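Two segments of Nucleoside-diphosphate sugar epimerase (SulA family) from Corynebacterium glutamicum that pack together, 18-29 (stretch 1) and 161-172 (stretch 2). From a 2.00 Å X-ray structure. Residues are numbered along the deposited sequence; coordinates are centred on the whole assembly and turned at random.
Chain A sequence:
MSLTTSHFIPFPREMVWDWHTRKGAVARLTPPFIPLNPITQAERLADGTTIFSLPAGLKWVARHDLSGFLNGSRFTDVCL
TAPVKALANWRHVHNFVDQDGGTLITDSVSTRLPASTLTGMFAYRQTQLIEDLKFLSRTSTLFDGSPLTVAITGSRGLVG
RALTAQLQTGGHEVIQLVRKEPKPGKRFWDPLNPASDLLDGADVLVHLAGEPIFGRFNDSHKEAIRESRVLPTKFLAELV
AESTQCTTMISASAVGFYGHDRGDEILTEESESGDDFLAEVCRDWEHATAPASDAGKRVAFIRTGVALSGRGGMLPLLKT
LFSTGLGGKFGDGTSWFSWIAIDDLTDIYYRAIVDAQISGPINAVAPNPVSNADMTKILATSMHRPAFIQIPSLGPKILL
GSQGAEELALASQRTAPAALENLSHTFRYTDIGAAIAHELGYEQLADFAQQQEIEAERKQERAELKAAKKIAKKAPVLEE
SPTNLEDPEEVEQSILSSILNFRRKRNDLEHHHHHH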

# COMPACT_ATOMS: atom_id res chain seq x y z
N ASP A 18 18.43 -7.05 -0.14
CA ASP A 18 18.40 -6.06 -1.20
C ASP A 18 17.15 -5.18 -1.11
O ASP A 18 17.22 -3.96 -1.26
CB ASP A 18 18.37 -6.78 -2.54
CG ASP A 18 19.29 -6.16 -3.54
OD1 ASP A 18 20.42 -6.68 -3.67
OD2 ASP A 18 18.88 -5.15 -4.17
N TRP A 19 16.02 -5.83 -0.88
CA TRP A 19 14.73 -5.12 -0.81
C TRP A 19 14.74 -4.03 0.27
O TRP A 19 14.20 -2.93 0.08
CB TRP A 19 13.62 -6.15 -0.57
CG TRP A 19 12.20 -5.59 -0.56
CD1 TRP A 19 11.31 -5.59 -1.60
CD2 TRP A 19 11.53 -4.99 0.55
NE1 TRP A 19 10.12 -5.02 -1.20
CE2 TRP A 19 10.24 -4.64 0.11
CE3 TRP A 19 11.91 -4.71 1.87
CZ2 TRP A 19 9.31 -4.03 0.96
CZ3 TRP A 19 11.00 -4.10 2.70
CH2 TRP A 19 9.71 -3.76 2.25
N HIS A 20 15.36 -4.34 1.41
CA HIS A 20 15.45 -3.41 2.54
C HIS A 20 16.37 -2.21 2.26
O HIS A 20 16.23 -1.16 2.89
CB HIS A 20 15.92 -4.13 3.81
CG HIS A 20 14.90 -5.03 4.42
ND1 HIS A 20 14.64 -6.30 3.93
CD2 HIS A 20 14.07 -4.87 5.48
CE1 HIS A 20 13.69 -6.86 4.65
NE2 HIS A 20 13.32 -6.01 5.60
N THR A 21 17.30 -2.36 1.32
CA THR A 21 18.20 -1.27 0.97
C THR A 21 17.57 -0.22 0.04
O THR A 21 18.12 0.86 -0.12
CB THR A 21 19.47 -1.78 0.27
OG1 THR A 21 19.15 -2.19 -1.07
CG2 THR A 21 20.08 -2.96 1.04
N ARG A 22 16.43 -0.53 -0.57
CA ARG A 22 15.85 0.37 -1.57
C ARG A 22 14.99 1.49 -0.98
O ARG A 22 14.44 1.35 0.11
CB ARG A 22 15.02 -0.42 -2.58
CG ARG A 22 15.76 -1.58 -3.20
CD ARG A 22 15.18 -1.97 -4.54
NE ARG A 22 15.96 -3.01 -5.19
CZ ARG A 22 15.56 -4.27 -5.33
NH1 ARG A 22 14.37 -4.65 -4.88
NH2 ARG A 22 16.35 -5.14 -5.94
N LYS A 23 14.87 2.58 -1.72
CA LYS A 23 13.93 3.64 -1.38
C LYS A 23 12.53 3.03 -1.30
O LYS A 23 12.18 2.13 -2.09
CB LYS A 23 13.95 4.77 -2.41
CG LYS A 23 15.24 5.55 -2.44
CD LYS A 23 16.00 5.33 -3.74
CE LYS A 23 15.39 6.12 -4.89
NZ LYS A 23 15.56 7.58 -4.66
N GLY A 24 11.75 3.52 -0.35
CA GLY A 24 10.40 3.01 -0.14
C GLY A 24 10.27 1.91 0.90
O GLY A 24 9.19 1.72 1.46
N ALA A 25 11.36 1.19 1.18
CA ALA A 25 11.26 0.03 2.08
C ALA A 25 10.76 0.39 3.48
O ALA A 25 9.92 -0.32 4.06
CB ALA A 25 12.61 -0.73 2.17
N VAL A 26 11.26 1.49 4.03
CA VAL A 26 10.82 1.93 5.34
C VAL A 26 9.33 2.27 5.32
O VAL A 26 8.58 1.86 6.22
CB VAL A 26 11.63 3.14 5.87
CG1 VAL A 26 11.04 3.62 7.18
CG2 VAL A 26 13.11 2.76 6.04
N ALA A 27 8.90 2.98 4.28
CA ALA A 27 7.48 3.33 4.16
C ALA A 27 6.58 2.08 4.10
O ALA A 27 5.54 2.02 4.76
CB ALA A 27 7.25 4.23 2.94
N ARG A 28 6.99 1.09 3.31
CA ARG A 28 6.19 -0.14 3.17
C ARG A 28 5.97 -0.84 4.50
O ARG A 28 4.87 -1.32 4.78
CB ARG A 28 6.83 -1.11 2.15
CG ARG A 28 6.97 -0.59 0.72
CD ARG A 28 5.62 -0.25 0.09
NE ARG A 28 4.82 -1.45 -0.17
CZ ARG A 28 3.56 -1.44 -0.58
NH1 ARG A 28 2.93 -0.29 -0.79
NH2 ARG A 28 2.92 -2.60 -0.80
N LEU A 29 7.00 -0.90 5.35
CA LEU A 29 6.88 -1.65 6.61
C LEU A 29 6.41 -0.82 7.82
O LEU A 29 6.22 -1.36 8.91
CB LEU A 29 8.20 -2.37 6.94
CG LEU A 29 8.73 -3.29 5.84
CD1 LEU A 29 9.91 -4.16 6.38
CD2 LEU A 29 7.60 -4.17 5.29
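Stretch 2, residues 161-172: RALTAQLQTGGH

Stretch 2 is helical from Arg 161 through Thr 169, continuing a helix that begins earlier in the chain. Gly 171 then takes a positive phi of 92° and closes the helix with a Schellman motif: His 172 N bonds to Leu 167 O (3.0 Å) and Gly 171 N to Gln 168 O (3.0 Å). The axis of helix 161-169 passes 8.7 Å from that of helix 25-29. The N-to-C directions differ by 127°, so the helices run obliquely, nearer antiparallel than parallel.

The closest pair of CA atoms is Gly 24 CA and Ala 165 CA, 4.0 Å apart; Gly 24 is the N-cap of the second helix in stretch 1. An ideal CB on Gly 24 would stand 2.4 Å from Ala 165 O, a clash. Its backbone angles call for glycine in any case. Just before it, Lys 23 O lies 3.1 Å from Gln 168 CB.

Small side chains allow close packing. Ala 165 points toward stretch 1. Ala 165 CB meets Ala 27 CB (4.0 Å) as an apolar pair and also lies 3.8 Å from Gly 24 O. Thr 169 CG2 lies 3.4 Å from Ala 25 N and 3.5 Å from Gly 24 C.

Arg 28 is a knob among Ala 162, Ala 165, Gln 166 and Thr 169. Arg 28 CD is 3.8 Å from Ala 165 CB. Gln 166 CD lies over one face of the guanidinium, 3.7 Å from Arg 28 NH2. Arg 28 NH1 is 3.1 Å from Ala 162 O.

Arg 22 NH1 donates a hydrogen bond to Thr 169 O (2.7 Å) at the helix end. A salt bridge from Arg 22 NH2 to Asp 18 OD2 (3.1 Å) also holds this guanidinium. Water 1 accepts from Trp 19 NE1 (3.0 Å) and donates to Thr 169 OG1 (2.6 Å). Thr 169 OG1 itself donates to Gln 166 O (2.7 Å).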

# COMPACT_ATOMS: atom_id res chain seq x y z
N ARG A 161 1.24 7.56 -2.53
CA ARG A 161 2.41 7.42 -1.69
C ARG A 161 2.73 5.94 -1.51
O ARG A 161 3.89 5.54 -1.54
CB ARG A 161 2.19 8.11 -0.34
CG ARG A 161 3.44 8.47 0.41
CD ARG A 161 3.12 9.40 1.58
NE ARG A 161 4.30 9.63 2.43
CZ ARG A 161 4.27 10.26 3.60
NH1 ARG A 161 3.13 10.74 4.08
NH2 ARG A 161 5.40 10.41 4.29
N ALA A 162 1.71 5.12 -1.35
CA ALA A 162 1.94 3.68 -1.22
C ALA A 162 2.46 3.06 -2.52
O ALA A 162 3.39 2.24 -2.52
CB ALA A 162 0.70 2.98 -0.73
N LEU A 163 1.86 3.46 -3.64
CA LEU A 163 2.28 2.97 -4.94
C LEU A 163 3.73 3.39 -5.25
O LEU A 163 4.52 2.58 -5.74
CB LEU A 163 1.34 3.48 -6.04
CG LEU A 163 1.74 3.11 -7.47
CD1 LEU A 163 1.81 1.59 -7.64
CD2 LEU A 163 0.76 3.73 -8.49
N THR A 164 4.06 4.65 -4.98
CA THR A 164 5.40 5.16 -5.20
C THR A 164 6.45 4.33 -4.44
O THR A 164 7.46 3.91 -5.01
CB THR A 164 5.51 6.66 -4.80
OG1 THR A 164 4.73 7.46 -5.71
CG2 THR A 164 6.95 7.13 -4.83
N ALA A 165 6.18 4.09 -3.16
CA ALA A 165 7.07 3.27 -2.35
C ALA A 165 7.20 1.85 -2.88
O ALA A 165 8.27 1.27 -2.83
CB ALA A 165 6.61 3.24 -0.90
N GLN A 166 6.10 1.28 -3.37
CA GLN A 166 6.13 -0.09 -3.87
C GLN A 166 6.98 -0.18 -5.13
O GLN A 166 7.82 -1.05 -5.26
CB GLN A 166 4.71 -0.59 -4.15
CG GLN A 166 4.59 -2.11 -4.27
CD GLN A 166 3.14 -2.53 -4.50
OE1 GLN A 166 2.24 -1.69 -4.53
NE2 GLN A 166 2.92 -3.83 -4.68
N LEU A 167 6.74 0.74 -6.08
CA LEU A 167 7.54 0.83 -7.30
C LEU A 167 9.03 0.93 -6.99
O LEU A 167 9.86 0.24 -7.58
CB LEU A 167 7.13 2.06 -8.10
CG LEU A 167 6.25 1.96 -9.35
CD1 LEU A 167 5.72 0.58 -9.61
CD2 LEU A 167 5.13 2.98 -9.29
N GLN A 168 9.37 1.83 -6.08
CA GLN A 168 10.77 1.98 -5.70
C GLN A 168 11.33 0.70 -5.09
O GLN A 168 12.45 0.31 -5.40
CB GLN A 168 10.96 3.18 -4.78
CG GLN A 168 10.63 4.49 -5.49
CD GLN A 168 10.53 5.66 -4.53
OE1 GLN A 168 10.14 5.50 -3.37
NE2 GLN A 168 10.87 6.85 -5.01
N THR A 169 10.58 0.01 -4.23
CA THR A 169 11.14 -1.24 -3.68
C THR A 169 11.27 -2.31 -4.76
O THR A 169 12.02 -3.27 -4.60
CB THR A 169 10.32 -1.78 -2.52
OG1 THR A 169 8.95 -1.96 -2.93
CG2 THR A 169 10.37 -0.82 -1.35
N GLY A 170 10.54 -2.15 -5.86
CA GLY A 170 10.64 -3.06 -6.98
C GLY A 170 11.76 -2.69 -7.93
O GLY A 170 12.01 -3.39 -8.90
N GLY A 171 12.44 -1.58 -7.67
CA GLY A 171 13.58 -1.21 -8.49
C GLY A 171 13.23 -0.32 -9.67
O GLY A 171 14.09 -0.05 -10.51
N HIS A 172 11.98 0.13 -9.74
CA HIS A 172 11.58 1.08 -10.77
C HIS A 172 11.84 2.51 -10.35
O HIS A 172 11.98 2.79 -9.16
CB HIS A 172 10.10 0.91 -11.12
CG HIS A 172 9.76 -0.47 -11.57
ND1 HIS A 172 10.05 -0.93 -12.84
CD2 HIS A 172 9.17 -1.50 -10.92
CE1 HIS A 172 9.64 -2.18 -12.96
NE2 HIS A 172 9.10 -2.55 -11.81
O HOH W 1 7.55 -4.07 -2.34